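PDB 4YMX: ABC-type amino acid transport system, periplasmic component from Caldanaerobacter subterraneus subsp. tengcongensis MB4, which binds arginine as the periplasmic substrate-binding protein of an amino acid ABC transporter, delivering it, as in related systems, to the membrane-embedded part. Local coordinates for residues A70-K75 against N238-E243; V79-K84 against V100-A105; G90-L95 against K115-S120; V224-A227 against S232-D235. All coordinates share one frame; numbering follows the deposited sequence. Where two conformers were deposited one is given.

Interaction 1: residues A70-K75 against N238-E243; sequences ANAIAK and NEVIKE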
loop_
_atom_site.group_PDB
_atom_site.type_symbol
_atom_site.label_atom_id
_atom_site.label_comp_id
_atom_site.label_asym_id
_atom_site.label_seq_id
_atom_site.Cartn_x
_atom_site.Cartn_y
_atom_site.Cartn_z
ATOM N N ALA A 70 5.343 -10.181 -7.600
ATOM C CA ALA A 70 5.996 -11.204 -6.785
ATOM C C ALA A 70 6.139 -12.514 -7.527
ATOM O O ALA A 70 7.188 -13.168 -7.455
ATOM C CB ALA A 70 5.228 -11.430 -5.534
ATOM N N ASN A 71 5.094 -12.908 -8.243
ATOM C CA ASN A 71 5.169 -14.154 -8.985
ATOM C C ASN A 71 6.156 -14.085 -10.143
ATOM O O ASN A 71 6.804 -15.089 -10.457
ATOM C CB ASN A 71 3.785 -14.639 -9.407
ATOM C CG ASN A 71 3.126 -15.460 -8.328
ATOM O OD1 ASN A 71 3.603 -16.540 -7.978
ATOM N ND2 ASN A 71 2.033 -14.954 -7.790
ATOM N N ALA A 72 6.322 -12.903 -10.731
ATOM C CA ALA A 72 7.330 -12.733 -11.775
ATOM C C ALA A 72 8.729 -12.904 -11.183
ATOM O O ALA A 72 9.615 -13.503 -11.805
ATOM C CB ALA A 72 7.190 -11.369 -12.455
ATOM N N ILE A 73 8.925 -12.391 -9.970
ATOM C CA ILE A 73 10.203 -12.530 -9.287
ATOM C C ILE A 73 10.468 -13.995 -8.945
ATOM O O ILE A 73 11.571 -14.508 -9.181
ATOM C CB ILE A 73 10.241 -11.660 -8.008
ATOM C CG1 ILE A 73 10.231 -10.171 -8.375
ATOM C CG2 ILE A 73 11.448 -12.025 -7.121
ATOM C CD1 ILE A 73 9.903 -9.256 -7.194
ATOM N N ALA A 74 9.457 -14.671 -8.396
ATOM C CA ALA A 74 9.597 -16.080 -8.033
ATOM C C ALA A 74 9.930 -16.919 -9.262
ATOM O O ALA A 74 10.743 -17.842 -9.178
ATOM C CB ALA A 74 8.340 -16.588 -7.372
ATOM N N LYS A 75 9.315 -16.596 -10.397
ATOM C CA LYS A 75 9.556 -17.343 -11.631
ATOM C C LYS A 75 10.965 -17.142 -12.183
ATOM O O LYS A 75 11.592 -18.102 -12.656
ATOM C CB LYS A 75 8.487 -17.042 -12.677
ATOM C CG LYS A 75 7.167 -17.720 -12.356
ATOM C CD LYS A 75 6.252 -17.800 -13.567
ATOM C CE LYS A 75 4.852 -18.243 -13.169
ATOM N NZ LYS A 75 3.865 -17.148 -13.384
ATOM N N ASN A 238 15.228 -5.809 -9.290
ATOM C CA ASN A 238 15.352 -4.704 -10.209
ATOM C C ASN A 238 15.372 -5.149 -11.647
ATOM O O ASN A 238 14.795 -4.512 -12.451
ATOM C CB ASN A 238 16.586 -3.859 -9.903
ATOM C CG ASN A 238 16.360 -2.882 -8.799
ATOM O OD1 ASN A 238 15.271 -2.451 -8.563
ATOM N ND2 ASN A 238 17.411 -2.513 -8.168
ATOM N N GLU A 239 16.030 -6.264 -11.925
ATOM C CA GLU A 239 16.019 -6.834 -13.272
ATOM C C GLU A 239 14.610 -7.241 -13.702
ATOM O O GLU A 239 14.210 -7.013 -14.843
ATOM C CB GLU A 239 16.964 -8.042 -13.361
ATOM C CG GLU A 239 18.452 -7.708 -13.266
ATOM C CD GLU A 239 19.333 -8.949 -13.233
ATOM O OE1 GLU A 239 18.947 -9.978 -13.829
ATOM O OE2 GLU A 239 20.411 -8.898 -12.603
ATOM N N VAL A 240 13.858 -7.853 -12.795
ATOM C CA VAL A 240 12.506 -8.308 -13.122
ATOM C C VAL A 240 11.575 -7.128 -13.377
ATOM O O VAL A 240 10.799 -7.145 -14.334
ATOM C CB VAL A 240 11.937 -9.224 -12.010
ATOM C CG1 VAL A 240 10.443 -9.447 -12.201
ATOM C CG2 VAL A 240 12.699 -10.547 -11.991
ATOM N N ILE A 241 11.661 -6.099 -12.536
ATOM C CA ILE A 241 10.860 -4.895 -12.753
ATOM C C ILE A 241 11.195 -4.275 -14.108
ATOM O O ILE A 241 10.298 -3.923 -14.872
ATOM C CB ILE A 241 11.049 -3.861 -11.635
ATOM C CG1 ILE A 241 10.502 -4.422 -10.323
ATOM C CG2 ILE A 241 10.350 -2.543 -11.996
ATOM C CD1 ILE A 241 10.859 -3.583 -9.113
ATOM N N LYS A 242 12.482 -4.164 -14.414
ATOM C CA LYS A 242 12.891 -3.628 -15.713
ATOM C C LYS A 242 12.371 -4.490 -16.858
ATOM O O LYS A 242 11.844 -3.968 -17.847
ATOM C CB LYS A 242 14.414 -3.481 -15.778
ATOM C CG LYS A 242 14.905 -2.103 -15.370
ATOM C CD LYS A 242 16.348 -1.871 -15.812
ATOM C CE LYS A 242 16.817 -0.457 -15.484
ATOM N NZ LYS A 242 16.254 0.570 -16.408
ATOM N N GLU A 243 12.500 -5.807 -16.748
ATOM C CA GLU A 243 12.040 -6.666 -17.835
ATOM C C GLU A 243 10.518 -6.651 -17.994
ATOM O O GLU A 243 10.012 -6.707 -19.115
ATOM C CB GLU A 243 12.583 -8.090 -17.688
ATOM C CG GLU A 243 12.132 -9.068 -18.771
ATOM C CD GLU A 243 12.605 -8.705 -20.178
ATOM O OE1 GLU A 243 12.161 -9.390 -21.117
ATOM O OE2 GLU A 243 13.413 -7.758 -20.351
#
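Val240 holds CG1 opposite its backbone N (chi1 168°), a turn that carries this methyl out of helix 231-247 and into the shoulder of helix 65-77, between Ala72 and Ile73. Ile73 answers with chi1 -68°: its CG1 lies back beside its own N and offers a flank rather than an end. The two side chains meet at about a right angle. Val240 CG1 sits 3.8 Å from Ala72 CB, and the same methyl is 3.9 Å from Ile73 CG1. Val240 CB follows behind, 4.1 Å from Ile73 CG1, while Val240 CG2 comes within 4.2 Å of Ile73 CA, so one branch meets side chains and the other brushes the helix backbone. The nearest backbone pair, Ile73 CA and Val240 CA, is 6.2 Å apart.

Around the contact, Ala70 and Ala74 pack on Leu81 of strand 80-85 and on strand 38-43, and Ile73 also leans on Ile104. On the other helix, Ile241 packs on Ser120 and Tyr123, and Asn238 OD1 accepts a hydrogen bond from Asp121 N. Both helices therefore pack on the same face of the five-stranded sheet of this lobe.

No hydrogen bond or salt bridge links 70-75 and 238-243. The contact is hydrocarbon against hydrocarbon, with Ile73 and Val240 buried and Ala72 nearer the solvent. At this point, then, the two helices are matched by fit of shape and exclusion of water, not by directional bonds.

Interaction 2: residues V79-K84 against V100-A105; sequences VKLEIK and VDMVIA. With ARG (arginine), chain C.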
loop_
_atom_site.group_PDB
_atom_site.type_symbol
_atom_site.label_atom_id
_atom_site.label_comp_id
_atom_site.label_asym_id
_atom_site.label_seq_id
_atom_site.Cartn_x
_atom_site.Cartn_y
_atom_site.Cartn_z
ATOM N N VAL A 79 11.708 -20.495 -8.048
ATOM C CA VAL A 79 11.319 -20.948 -6.717
ATOM C C VAL A 79 9.822 -20.774 -6.479
ATOM O O VAL A 79 9.137 -20.066 -7.223
ATOM C CB VAL A 79 12.079 -20.189 -5.603
ATOM C CG1 VAL A 79 13.583 -20.445 -5.698
ATOM C CG2 VAL A 79 11.788 -18.698 -5.682
ATOM N N LYS A 80 9.335 -21.432 -5.431
ATOM C CA LYS A 80 7.952 -21.305 -4.990
ATOM C C LYS A 80 7.797 -19.997 -4.228
ATOM O O LYS A 80 8.665 -19.637 -3.429
ATOM C CB LYS A 80 7.597 -22.475 -4.068
ATOM C CG LYS A 80 6.184 -22.420 -3.468
ATOM C CD LYS A 80 6.039 -23.402 -2.312
ATOM C CE LYS A 80 4.658 -23.330 -1.681
ATOM N NZ LYS A 80 4.642 -24.038 -0.368
ATOM N N LEU A 81 6.694 -19.292 -4.471
ATOM C CA LEU A 81 6.375 -18.083 -3.720
ATOM C C LEU A 81 5.476 -18.433 -2.539
ATOM O O LEU A 81 4.439 -19.086 -2.704
ATOM C CB LEU A 81 5.658 -17.070 -4.608
ATOM C CG LEU A 81 5.160 -15.800 -3.911
ATOM C CD1 LEU A 81 6.312 -14.914 -3.463
ATOM C CD2 LEU A 81 4.216 -15.033 -4.818
ATOM N N GLU A 82 5.885 -18.013 -1.348
ATOM C CA GLU A 82 5.017 -18.088 -0.183
ATOM C C GLU A 82 4.737 -16.672 0.286
ATOM O O GLU A 82 5.648 -15.844 0.358
ATOM C CB GLU A 82 5.658 -18.925 0.930
ATOM C CG GLU A 82 5.651 -20.426 0.611
ATOM C CD GLU A 82 6.245 -21.295 1.713
ATOM O OE1 GLU A 82 6.219 -22.541 1.561
ATOM O OE2 GLU A 82 6.737 -20.756 2.724
ATOM N N ILE A 83 3.476 -16.395 0.599
ATOM C CA ILE A 83 3.077 -15.077 1.061
ATOM C C ILE A 83 2.650 -15.139 2.523
ATOM O O ILE A 83 1.835 -15.992 2.906
ATOM C CB ILE A 83 1.901 -14.536 0.233
ATOM C CG1 ILE A 83 2.234 -14.545 -1.257
ATOM C CG2 ILE A 83 1.541 -13.126 0.678
ATOM C CD1 ILE A 83 1.051 -14.200 -2.129
ATOM N N LYS A 84 3.202 -14.242 3.337
ATOM C CA LYS A 84 2.732 -14.049 4.707
ATOM C C LYS A 84 1.972 -12.730 4.802
ATOM O O LYS A 84 2.539 -11.664 4.553
ATOM C CB LYS A 84 3.901 -14.039 5.691
ATOM C CG LYS A 84 4.653 -15.363 5.823
ATOM C CD LYS A 84 5.756 -15.236 6.863
ATOM C CE LYS A 84 6.504 -16.544 7.069
ATOM N NZ LYS A 84 7.604 -16.403 8.075
ATOM N N VAL A 100 10.759 -12.766 6.481
ATOM C CA VAL A 100 10.396 -12.752 5.060
ATOM C C VAL A 100 11.645 -12.339 4.289
ATOM O O VAL A 100 12.561 -11.742 4.867
ATOM C CB VAL A 100 9.224 -11.777 4.724
ATOM C CG1 VAL A 100 7.970 -12.128 5.501
ATOM C CG2 VAL A 100 9.627 -10.337 4.976
ATOM N N ASP A 101 11.687 -12.658 2.997
ATOM C CA ASP A 101 12.820 -12.304 2.144
ATOM C C ASP A 101 12.632 -10.971 1.421
ATOM O O ASP A 101 13.599 -10.294 1.082
ATOM C CB ASP A 101 13.051 -13.392 1.094
ATOM C CG ASP A 101 13.290 -14.753 1.702
ATOM O OD1 ASP A 101 14.109 -14.846 2.639
ATOM O OD2 ASP A 101 12.660 -15.727 1.243
ATOM N N MET A 102 11.381 -10.610 1.163
ATOM C CA MET A 102 11.074 -9.354 0.506
ATOM C C MET A 102 9.694 -8.902 0.934
ATOM O O MET A 102 8.876 -9.711 1.389
ATOM C CB MET A 102 11.153 -9.471 -1.025
ATOM C CG MET A 102 10.093 -10.371 -1.642
ATOM S SD MET A 102 10.279 -10.448 -3.430
ATOM C CE MET A 102 9.059 -11.690 -3.848
ATOM N N VAL A 103 9.460 -7.603 0.801
ATOM C CA VAL A 103 8.152 -7.032 1.071
ATOM C C VAL A 103 7.672 -6.314 -0.180
ATOM O O VAL A 103 8.390 -5.495 -0.758
ATOM C CB VAL A 103 8.189 -6.044 2.255
ATOM C CG1 VAL A 103 6.914 -5.201 2.302
ATOM C CG2 VAL A 103 8.412 -6.786 3.571
ATOM N N ILE A 104 6.462 -6.650 -0.615
ATOM C CA ILE A 104 5.797 -5.902 -1.668
ATOM C C ILE A 104 4.423 -5.566 -1.113
ATOM O O ILE A 104 3.613 -6.455 -0.874
ATOM C CB ILE A 104 5.682 -6.697 -2.980
ATOM C CG1 ILE A 104 6.979 -7.469 -3.265
ATOM C CG2 ILE A 104 5.384 -5.743 -4.120
ATOM C CD1 ILE A 104 7.030 -8.098 -4.664
ATOM N N ALA A 105 4.179 -4.284 -0.862
ATOM C CA ALA A 105 2.959 -3.868 -0.176
ATOM C C ALA A 105 2.623 -2.407 -0.450
ATOM O O ALA A 105 2.306 -1.642 0.468
ATOM C CB ALA A 105 3.102 -4.100 1.335
HETATM N N ARG C . 2.357 3.763 0.542
HETATM C CA ARG C . 2.121 3.902 2.003
HETATM C C ARG C . 3.386 3.593 2.783
HETATM O O ARG C . 4.379 3.140 2.216
HETATM C CB ARG C . 0.993 2.971 2.449
HETATM C CG ARG C . 1.208 1.517 2.076
HETATM C CD ARG C . 0.212 0.605 2.773
HETATM N NE ARG C . 0.204 -0.720 2.172
HETATM C CZ ARG C . -0.569 -1.723 2.571
HETATM N NH1 ARG C . -1.407 -1.570 3.583
HETATM N NH2 ARG C . -0.494 -2.886 1.953
HETATM O OXT ARG C . 3.436 3.793 3.996
#
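Lys84 and Val100 mark the closest backbone approach, 7.8 Å between their CA atoms; strand 38-43 runs between strands 80-85 and 102-103, and no hydrogen bond links the two segments directly. The lysine chain, extended beyond CG, reaches across with its aliphatic part, and Lys84 CD comes to 4.1 Å from Val100 CG1. Its charged end goes past the valine to Arg99 O, which NZ hydrogen-bonds. Earlier on the strand, Leu81 CD1 approaches Met102 CE at 4.3 Å, a looser meeting of methyl ends. Within 79-84, Lys80 NZ forms a salt bridge of 2.9 Å with Glu82 OE1, using the oxygen's anti lone pair.

At the far end of 100-105 lies the ligand pocket. Ala105 O accepts a hydrogen bond from NE of the bound arginine at 2.9 Å and a weak one from its NH2 at 3.4 Å; Glu193 and Gln152 are among the groups that also hold this ligand.

In the fold, Leu81 packs against Ala70 and Ala74 of helix 65-77, Val100 against Leu95 of helix 91-96, and Met102 against Val226 of strand 222-227. The crossover from strand 80-85 through helix 91-96 leads into the parallel strand 102-103.

Interaction 3: residues G90-L95 against K115-S120; sequences GLIPAL and KSVDFS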
loop_
_atom_site.group_PDB
_atom_site.type_symbol
_atom_site.label_atom_id
_atom_site.label_comp_id
_atom_site.label_asym_id
_atom_site.label_seq_id
_atom_site.Cartn_x
_atom_site.Cartn_y
_atom_site.Cartn_z
ATOM N N GLY A 90 4.216 -4.307 10.707
ATOM C CA GLY A 90 5.143 -5.381 11.008
ATOM C C GLY A 90 6.035 -5.776 9.848
ATOM O O GLY A 90 6.925 -6.608 10.015
ATOM N N LEU A 91 5.824 -5.189 8.674
ATOM C CA LEU A 91 6.545 -5.648 7.483
ATOM C C LEU A 91 8.048 -5.388 7.527
ATOM O O LEU A 91 8.843 -6.303 7.301
ATOM C CB LEU A 91 5.937 -5.059 6.203
ATOM C CG LEU A 91 4.556 -5.616 5.877
ATOM C CD1 LEU A 91 3.905 -4.732 4.833
ATOM C CD2 LEU A 91 4.642 -7.051 5.366
ATOM N N ILE A 92 8.449 -4.158 7.832
ATOM C CA ILE A 92 9.876 -3.873 7.935
ATOM C C ILE A 92 10.558 -4.658 9.081
ATOM O O ILE A 92 11.621 -5.255 8.866
ATOM C CB ILE A 92 10.166 -2.354 7.922
ATOM C CG1 ILE A 92 9.966 -1.828 6.497
ATOM C CG2 ILE A 92 11.578 -2.057 8.432
ATOM C CD1 ILE A 92 9.984 -0.330 6.395
ATOM N N PRO A 93 9.934 -4.716 10.277
ATOM C CA PRO A 93 10.520 -5.586 11.304
ATOM C C PRO A 93 10.653 -7.057 10.882
ATOM O O PRO A 93 11.656 -7.688 11.205
ATOM C CB PRO A 93 9.537 -5.452 12.463
ATOM C CG PRO A 93 9.025 -4.056 12.335
ATOM C CD PRO A 93 8.910 -3.818 10.844
ATOM N N ALA A 94 9.674 -7.593 10.166
ATOM C CA ALA A 94 9.763 -8.973 9.702
ATOM C C ALA A 94 10.927 -9.158 8.728
ATOM O O ALA A 94 11.637 -10.164 8.770
ATOM C CB ALA A 94 8.444 -9.412 9.065
ATOM N N LEU A 95 11.131 -8.175 7.859
ATOM C CA LEU A 95 12.195 -8.230 6.874
ATOM C C LEU A 95 13.557 -8.142 7.563
ATOM O O LEU A 95 14.486 -8.889 7.227
ATOM C CB LEU A 95 11.998 -7.097 5.869
ATOM C CG LEU A 95 12.864 -7.029 4.622
ATOM C CD1 LEU A 95 12.753 -8.310 3.813
ATOM C CD2 LEU A 95 12.452 -5.818 3.791
ATOM N N LYS A 115 17.199 3.681 5.761
ATOM C CA LYS A 115 18.210 3.465 6.795
ATOM C C LYS A 115 18.162 2.028 7.295
ATOM O O LYS A 115 19.156 1.506 7.810
ATOM C CB LYS A 115 17.992 4.409 7.980
ATOM C CG LYS A 115 17.995 5.891 7.625
ATOM C CD LYS A 115 17.684 6.728 8.860
ATOM C CE LYS A 115 17.999 8.193 8.630
ATOM N NZ LYS A 115 17.665 9.019 9.824
ATOM N N SER A 116 17.005 1.387 7.138
ATOM C CA SER A 116 16.757 0.071 7.738
ATOM C C SER A 116 16.733 -1.076 6.733
ATOM O O SER A 116 17.195 -2.179 7.032
ATOM C CB SER A 116 15.440 0.086 8.519
ATOM O OG SER A 116 15.508 1.000 9.602
ATOM N N VAL A 117 16.163 -0.826 5.553
ATOM C CA VAL A 117 16.053 -1.836 4.503
ATOM C C VAL A 117 16.464 -1.233 3.157
ATOM O O VAL A 117 16.640 -0.021 3.043
ATOM C CB VAL A 117 14.620 -2.420 4.411
ATOM C CG1 VAL A 117 14.212 -3.074 5.729
ATOM C CG2 VAL A 117 13.618 -1.335 4.002
ATOM N N ASP A 118 16.629 -2.078 2.141
ATOM C CA ASP A 118 16.972 -1.599 0.806
ATOM C C ASP A 118 15.758 -1.681 -0.117
ATOM O O ASP A 118 14.965 -2.619 -0.034
ATOM C CB ASP A 118 18.119 -2.422 0.211
ATOM C CG ASP A 118 19.446 -2.155 0.884
ATOM O OD1 ASP A 118 19.618 -1.068 1.469
ATOM O OD2 ASP A 118 20.327 -3.033 0.812
ATOM N N PHE A 119 15.634 -0.710 -1.013
ATOM C CA PHE A 119 14.497 -0.659 -1.929
ATOM C C PHE A 119 14.894 -0.798 -3.386
ATOM O O PHE A 119 15.941 -0.305 -3.826
ATOM C CB PHE A 119 13.707 0.640 -1.758
ATOM C CG PHE A 119 12.898 0.691 -0.502
ATOM C CD1 PHE A 119 11.612 0.166 -0.466
ATOM C CD2 PHE A 119 13.420 1.265 0.645
ATOM C CE1 PHE A 119 10.858 0.215 0.706
ATOM C CE2 PHE A 119 12.676 1.320 1.814
ATOM C CZ PHE A 119 11.390 0.790 1.843
ATOM N N SER A 120 14.027 -1.467 -4.134
ATOM C CA SER A 120 14.145 -1.532 -5.580
ATOM C C SER A 120 13.832 -0.189 -6.213
ATOM O O SER A 120 13.420 0.765 -5.546
ATOM C CB SER A 120 13.162 -2.570 -6.117
ATOM O OG SER A 120 11.832 -2.055 -6.055
#
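Val117 points its CG1 into the notch between Ile92 and Leu95, two residues one helical turn apart on helix 91-96, and meets both side chains at a slant. That methyl, Val117 CG1, is 3.9 Å from Ile92 CG2. On its other neighbour it is 3.8 Å from Leu95 CD2, and the same leucine methyl also lies 4.1 Å from Val117 CB. A single branch of the valine is thus shared by two helix side chains. Ile92 presents its short branch, CG2, because chi1 of -74° places that methyl opposite the backbone N. Leu95 gets there differently: with CG opposite the backbone N (chi1 -172°), the whole chain stretches toward the strand and its end does the touching. At the margin, Ser116 CB comes to 4.4 Å from Ile92 CG2. The backbones stay well apart, with 7.4 Å between Ile92 CA and Val117 CA.

Helix 91-96 packs on the beginning of strand 117-124, and Leu95 reaches on to Ala225 of the neighbouring strand. Asp118 and Ser120 instead touch helix 231-247. Phe119 packs on Arg113, and the nearest atom of the bound arginine is about 8 Å from the Ile92 side chain.

Between the two segments there is no polar bond, and the contact depends on van der Waals fit between branched side chains. Ile92 is a second-shell neighbour of the ligand: it packs on Arg113, which hydrogen-bonds the bound arginine, and what it contributes there is apolar contact.

Interaction 4: residues V224-A227 against S232-D235; sequences VAVA and SLLD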
loop_
_atom_site.group_PDB
_atom_site.type_symbol
_atom_site.label_atom_id
_atom_site.label_comp_id
_atom_site.label_asym_id
_atom_site.label_seq_id
_atom_site.Cartn_x
_atom_site.Cartn_y
_atom_site.Cartn_z
ATOM N N VAL A 224 9.858 -2.385 -4.075
ATOM C CA VAL A 224 10.043 -3.633 -3.341
ATOM C C VAL A 224 11.126 -3.431 -2.291
ATOM O O VAL A 224 12.158 -2.818 -2.569
ATOM C CB VAL A 224 10.451 -4.784 -4.282
ATOM C CG1 VAL A 224 10.747 -6.049 -3.494
ATOM C CG2 VAL A 224 9.356 -5.043 -5.303
ATOM N N ALA A 225 10.882 -3.924 -1.080
ATOM C CA ALA A 225 11.897 -3.877 -0.028
ATOM C C ALA A 225 12.542 -5.231 0.210
ATOM O O ALA A 225 11.883 -6.284 0.174
ATOM C CB ALA A 225 11.317 -3.349 1.278
ATOM N N VAL A 226 13.865 -5.211 0.382
ATOM C CA VAL A 226 14.614 -6.391 0.809
ATOM C C VAL A 226 15.469 -6.020 2.007
ATOM O O VAL A 226 15.661 -4.838 2.307
ATOM C CB VAL A 226 15.515 -6.999 -0.311
ATOM C CG1 VAL A 226 14.677 -7.409 -1.522
ATOM C CG2 VAL A 226 16.630 -6.028 -0.712
ATOM N N ALA A 227 15.993 -7.028 2.695
ATOM C CA ALA A 227 16.834 -6.774 3.857
ATOM C C ALA A 227 18.079 -5.983 3.466
ATOM O O ALA A 227 18.600 -6.118 2.351
ATOM C CB ALA A 227 17.228 -8.067 4.521
ATOM N N SER A 232 22.022 -9.623 -3.802
ATOM C CA SER A 232 21.687 -10.675 -4.755
ATOM C C SER A 232 20.206 -10.620 -5.106
ATOM O O SER A 232 19.837 -10.620 -6.280
ATOM C CB SER A 232 22.048 -12.046 -4.195
ATOM O OG SER A 232 21.798 -13.056 -5.150
ATOM N N LEU A 233 19.356 -10.536 -4.084
ATOM C CA LEU A 233 17.919 -10.487 -4.319
ATOM C C LEU A 233 17.497 -9.145 -4.905
ATOM O O LEU A 233 16.664 -9.103 -5.819
ATOM C CB LEU A 233 17.140 -10.777 -3.034
ATOM C CG LEU A 233 15.615 -10.752 -3.215
ATOM C CD1 LEU A 233 15.188 -11.716 -4.324
ATOM C CD2 LEU A 233 14.933 -11.100 -1.891
ATOM N N LEU A 234 18.067 -8.056 -4.396
ATOM C CA LEU A 234 17.739 -6.730 -4.902
ATOM C C LEU A 234 18.016 -6.617 -6.398
ATOM O O LEU A 234 17.206 -6.071 -7.146
ATOM C CB LEU A 234 18.511 -5.650 -4.144
ATOM C CG LEU A 234 18.168 -4.215 -4.551
ATOM C CD1 LEU A 234 16.686 -3.952 -4.340
ATOM C CD2 LEU A 234 19.020 -3.230 -3.758
ATOM N N ASP A 235 19.148 -7.157 -6.841
ATOM C CA ASP A 235 19.506 -7.073 -8.252
ATOM C C ASP A 235 18.519 -7.837 -9.124
ATOM O O ASP A 235 18.112 -7.346 -10.185
ATOM C CB ASP A 235 20.937 -7.569 -8.488
ATOM C CG ASP A 235 21.987 -6.557 -8.066
ATOM O OD1 ASP A 235 21.644 -5.382 -7.812
ATOM O OD2 ASP A 235 23.173 -6.945 -7.993
#
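Val226 N hydrogen-bonds Asp118 O, tying strand 222-227 to strand 117-124 just where the Val226 side chain turns to Leu233 and Leu234. Across the contact itself everything is apolar. In the conformer described, one of two deposited for Val226, its two methyls part between successive leucines of the helix. Val226 CG1 goes to Leu233, 3.7 Å from CD2 and 3.9 Å from CG, with the side chains crossing at a slant. Val226 CG2 takes Leu234 from the flank, at about a right angle, and is 3.9 Å from its CB; Leu234 CD1 is a little further off. Both leucines carry CG opposite the backbone N, chi1 -180° for Leu233, but they leave the helix in different directions, and the valine meets the outer branch of Leu233 but the base of Leu234.

At the start of helix 231-247, Asn230 OD1 accepts a hydrogen bond from Leu233 N. Strand 222-227 runs antiparallel between 102-103 and 117-124, and Ala225 pairs with Val103 on the first of these. After a short turn the chain enters helix 231-247, which folds back over the strand it has just left; on the opposite face, Ala225 meets Val117 and Phe119.

How the interactions relate
All four contacts belong to one lobe and gather round its five-stranded sheet. Interactions 1 and 4 are buried and share helix 231-247, which meets another helix in the first and the sheet in the second. Interactions 2 and 3 are only partly buried. Interaction 3 uses helix 91-96 on the sheet's other face; interaction 2 joins the strands before and after that helix and has contacts on both faces. Apolar packing dominates throughout, yet interaction 2 differs: an exposed lysine supplies part of it, and one segment runs into the arginine pocket, which interaction 3 approaches only indirectly. Backbone pairing of strand 222-227 joins interactions 2, 3 and 4.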